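Local structure of putative (Helicobacter pylori, 4O8S) at residues N71-K76 and G83-R88. The protein belongs to the nucleotidyltransferase superfamily, in the AbiEii toxin family, and so probably catalyses nucleotidyl transfer. Residues are numbered along the deposited sequence; the frame is centred on the assembly and turned at random.
Sequences NDIHIK and GRYMVR
Residues 71-75 and 83-88 run antiparallel, their axes 159° apart, as neighbouring strands of a sheet. His74 and Met86 form a hydrogen-bonded pair through both backbones: Met86 N reaches His74 O at 2.8 Å with a nearly straight N-H, and His74 N returns a bond to Met86 O. A classic beta bulge interrupts the register at Asn71 and Asp72, which both face Arg88. Arg88 O accepts two donors, Asn71 N at 2.9 Å on an in-plane lone pair and Asp72 N at 3.2 Å from above the carbonyl plane.

The face carrying Ile73, Ile75, Tyr85 and Val87 is largely apolar. Tyr85, its CG anti to the carbonyl carbon (chi1 -52°), meets both isoleucines obliquely through its ring: CD2 lies 3.9 Å from Ile75 CG1 and 4.1 Å from Ile73 CG2. Ile75 runs alongside the tyrosine, whereas Ile73 crosses it obliquely.

On the other face, Arg88 is extended from CG to NE, and a turn at chi4 then leaves NH2 4.1 Å from His74 CB, while Met86 CB sits over one face of the guanidinium, offset toward its rim. Selenomethionine Met86 bends at chi2 (-64°), and its CE meets Lys76 CD at 3.3 Å, tighter than usual carbon contact.

Within this chain strand 68-75 pairs with 82-91 alone, an edge strand of the mixed sheet. Strand 98-106 flanks 83-88 through backbone bonds such as Tyr85 with Leu102, and its Glu103 forms a salt bridge with Arg84. Helix 56-63 packs against the apolar face, where Leu57 and Val60 touch Ile73 and Leu56 touches Tyr85.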
loop_
_atom_site.group_PDB
_atom_site.type_symbol
_atom_site.label_atom_id
_atom_site.label_comp_id
_atom_site.label_asym_id
_atom_site.label_seq_id
_atom_site.Cartn_x
_atom_site.Cartn_y
_atom_site.Cartn_z
ATOM N N ASN A 71 17.040 18.914 1.319
ATOM C CA ASN A 71 17.169 20.099 0.473
ATOM C C ASN A 71 15.969 21.054 0.575
ATOM O O ASN A 71 16.134 22.253 0.841
ATOM C CB ASN A 71 17.411 19.685 -0.982
ATOM C CG ASN A 71 18.791 19.084 -1.185
ATOM O OD1 ASN A 71 19.667 19.232 -0.332
ATOM N ND2 ASN A 71 18.994 18.406 -2.313
ATOM N N ASP A 72 14.766 20.513 0.381
ATOM C CA ASP A 72 13.552 21.323 0.334
ATOM C C ASP A 72 12.293 20.461 0.515
ATOM O O ASP A 72 12.284 19.276 0.173
ATOM C CB ASP A 72 13.488 22.059 -1.015
ATOM C CG ASP A 72 12.323 23.035 -1.102
ATOM O OD1 ASP A 72 12.120 23.816 -0.136
ATOM O OD2 ASP A 72 11.612 23.017 -2.140
ATOM N N ILE A 73 11.237 21.053 1.066
ATOM C CA ILE A 73 9.916 20.430 1.020
ATOM C C ILE A 73 8.965 21.334 0.247
ATOM O O ILE A 73 8.594 22.404 0.738
ATOM C CB ILE A 73 9.318 20.211 2.417
ATOM C CG1 ILE A 73 10.271 19.403 3.309
ATOM C CG2 ILE A 73 7.952 19.495 2.318
ATOM C CD1 ILE A 73 9.765 19.238 4.755
ATOM N N HIS A 74 8.570 20.906 -0.949
ATOM C CA HIS A 74 7.583 21.637 -1.745
ATOM C C HIS A 74 6.142 21.191 -1.431
ATOM O O HIS A 74 5.797 20.004 -1.558
ATOM C CB HIS A 74 7.885 21.491 -3.248
ATOM C CG HIS A 74 6.898 22.195 -4.131
ATOM N ND1 HIS A 74 6.782 23.571 -4.174
ATOM C CD2 HIS A 74 5.973 21.715 -4.999
ATOM C CE1 HIS A 74 5.829 23.905 -5.027
ATOM N NE2 HIS A 74 5.320 22.797 -5.538
ATOM N N ILE A 75 5.301 22.142 -1.017
ATOM C CA ILE A 75 3.897 21.855 -0.694
ATOM C C ILE A 75 3.067 22.025 -1.953
ATOM O O ILE A 75 2.779 23.172 -2.361
ATOM C CB ILE A 75 3.359 22.846 0.354
ATOM C CG1 ILE A 75 4.289 22.896 1.571
ATOM C CG2 ILE A 75 1.903 22.508 0.748
ATOM C CD1 ILE A 75 3.880 23.938 2.597
ATOM N N LYS A 76 2.702 20.918 -2.591
ATOM C CA LYS A 76 1.927 20.990 -3.826
ATOM C C LYS A 76 0.509 21.349 -3.484
ATOM O O LYS A 76 -0.165 22.083 -4.222
ATOM C CB LYS A 76 1.938 19.662 -4.581
ATOM C CG LYS A 76 3.216 19.413 -5.368
ATOM C CD LYS A 76 3.082 18.192 -6.289
ATOM C CE LYS A 76 2.105 18.382 -7.434
ATOM N NZ LYS A 76 2.729 19.256 -8.470
ATOM N N GLY A 83 -3.390 16.691 1.551
ATOM C CA GLY A 83 -2.042 17.208 1.717
ATOM C C GLY A 83 -1.138 16.503 0.719
ATOM O O GLY A 83 -1.207 15.277 0.570
ATOM N N ARG A 84 -0.318 17.264 0.004
ATOM C CA ARG A 84 0.580 16.686 -0.980
ATOM C C ARG A 84 1.901 17.418 -0.974
ATOM O O ARG A 84 1.969 18.628 -1.266
ATOM C CB ARG A 84 -0.053 16.691 -2.372
ATOM C CG ARG A 84 0.815 16.064 -3.449
ATOM C CD ARG A 84 0.000 15.798 -4.722
ATOM N NE ARG A 84 -1.175 14.964 -4.467
ATOM C CZ ARG A 84 -2.427 15.315 -4.748
ATOM N NH1 ARG A 84 -2.670 16.494 -5.302
ATOM N NH2 ARG A 84 -3.438 14.484 -4.483
ATOM N N TYR A 85 2.959 16.684 -0.628
ATOM C CA TYR A 85 4.265 17.282 -0.453
ATOM C C TYR A 85 5.322 16.533 -1.254
ATOM O O TYR A 85 5.233 15.307 -1.422
ATOM C CB TYR A 85 4.660 17.272 1.024
ATOM C CG TYR A 85 3.648 17.866 1.974
ATOM C CD1 TYR A 85 2.517 17.144 2.355
ATOM C CD2 TYR A 85 3.839 19.131 2.528
ATOM C CE1 TYR A 85 1.587 17.673 3.232
ATOM C CE2 TYR A 85 2.904 19.669 3.423
ATOM C CZ TYR A 85 1.783 18.932 3.759
ATOM O OH TYR A 85 0.844 19.434 4.639
HETATM N N MSE A 86 6.309 17.272 -1.756
HETATM C CA MSE A 86 7.469 16.687 -2.417
HETATM C C MSE A 86 8.680 16.943 -1.536
HETATM O O MSE A 86 9.155 18.078 -1.418
HETATM C CB MSE A 86 7.653 17.291 -3.804
HETATM C CG MSE A 86 6.373 17.204 -4.632
HETATM SE SE MSE A 86 5.955 15.303 -4.934
HETATM C CE MSE A 86 3.994 15.303 -5.105
ATOM N N VAL A 87 9.145 15.893 -0.865
ATOM C CA VAL A 87 10.315 16.008 -0.011
ATOM C C VAL A 87 11.561 15.758 -0.831
ATOM O O VAL A 87 11.771 14.650 -1.320
ATOM C CB VAL A 87 10.264 15.015 1.154
ATOM C CG1 VAL A 87 11.553 15.072 1.944
ATOM C CG2 VAL A 87 9.066 15.330 2.048
ATOM N N ARG A 88 12.384 16.787 -0.997
ATOM C CA ARG A 88 13.573 16.661 -1.834
ATOM C C ARG A 88 14.828 16.573 -0.977
ATOM O O ARG A 88 15.021 17.350 -0.033
ATOM C CB ARG A 88 13.649 17.808 -2.847
ATOM C CG ARG A 88 12.309 18.059 -3.530
ATOM C CD ARG A 88 12.435 18.958 -4.739
ATOM N NE ARG A 88 11.129 19.428 -5.200
ATOM C CZ ARG A 88 10.323 18.740 -6.011
ATOM N NH1 ARG A 88 10.679 17.535 -6.453
ATOM N NH2 ARG A 88 9.154 19.257 -6.380
#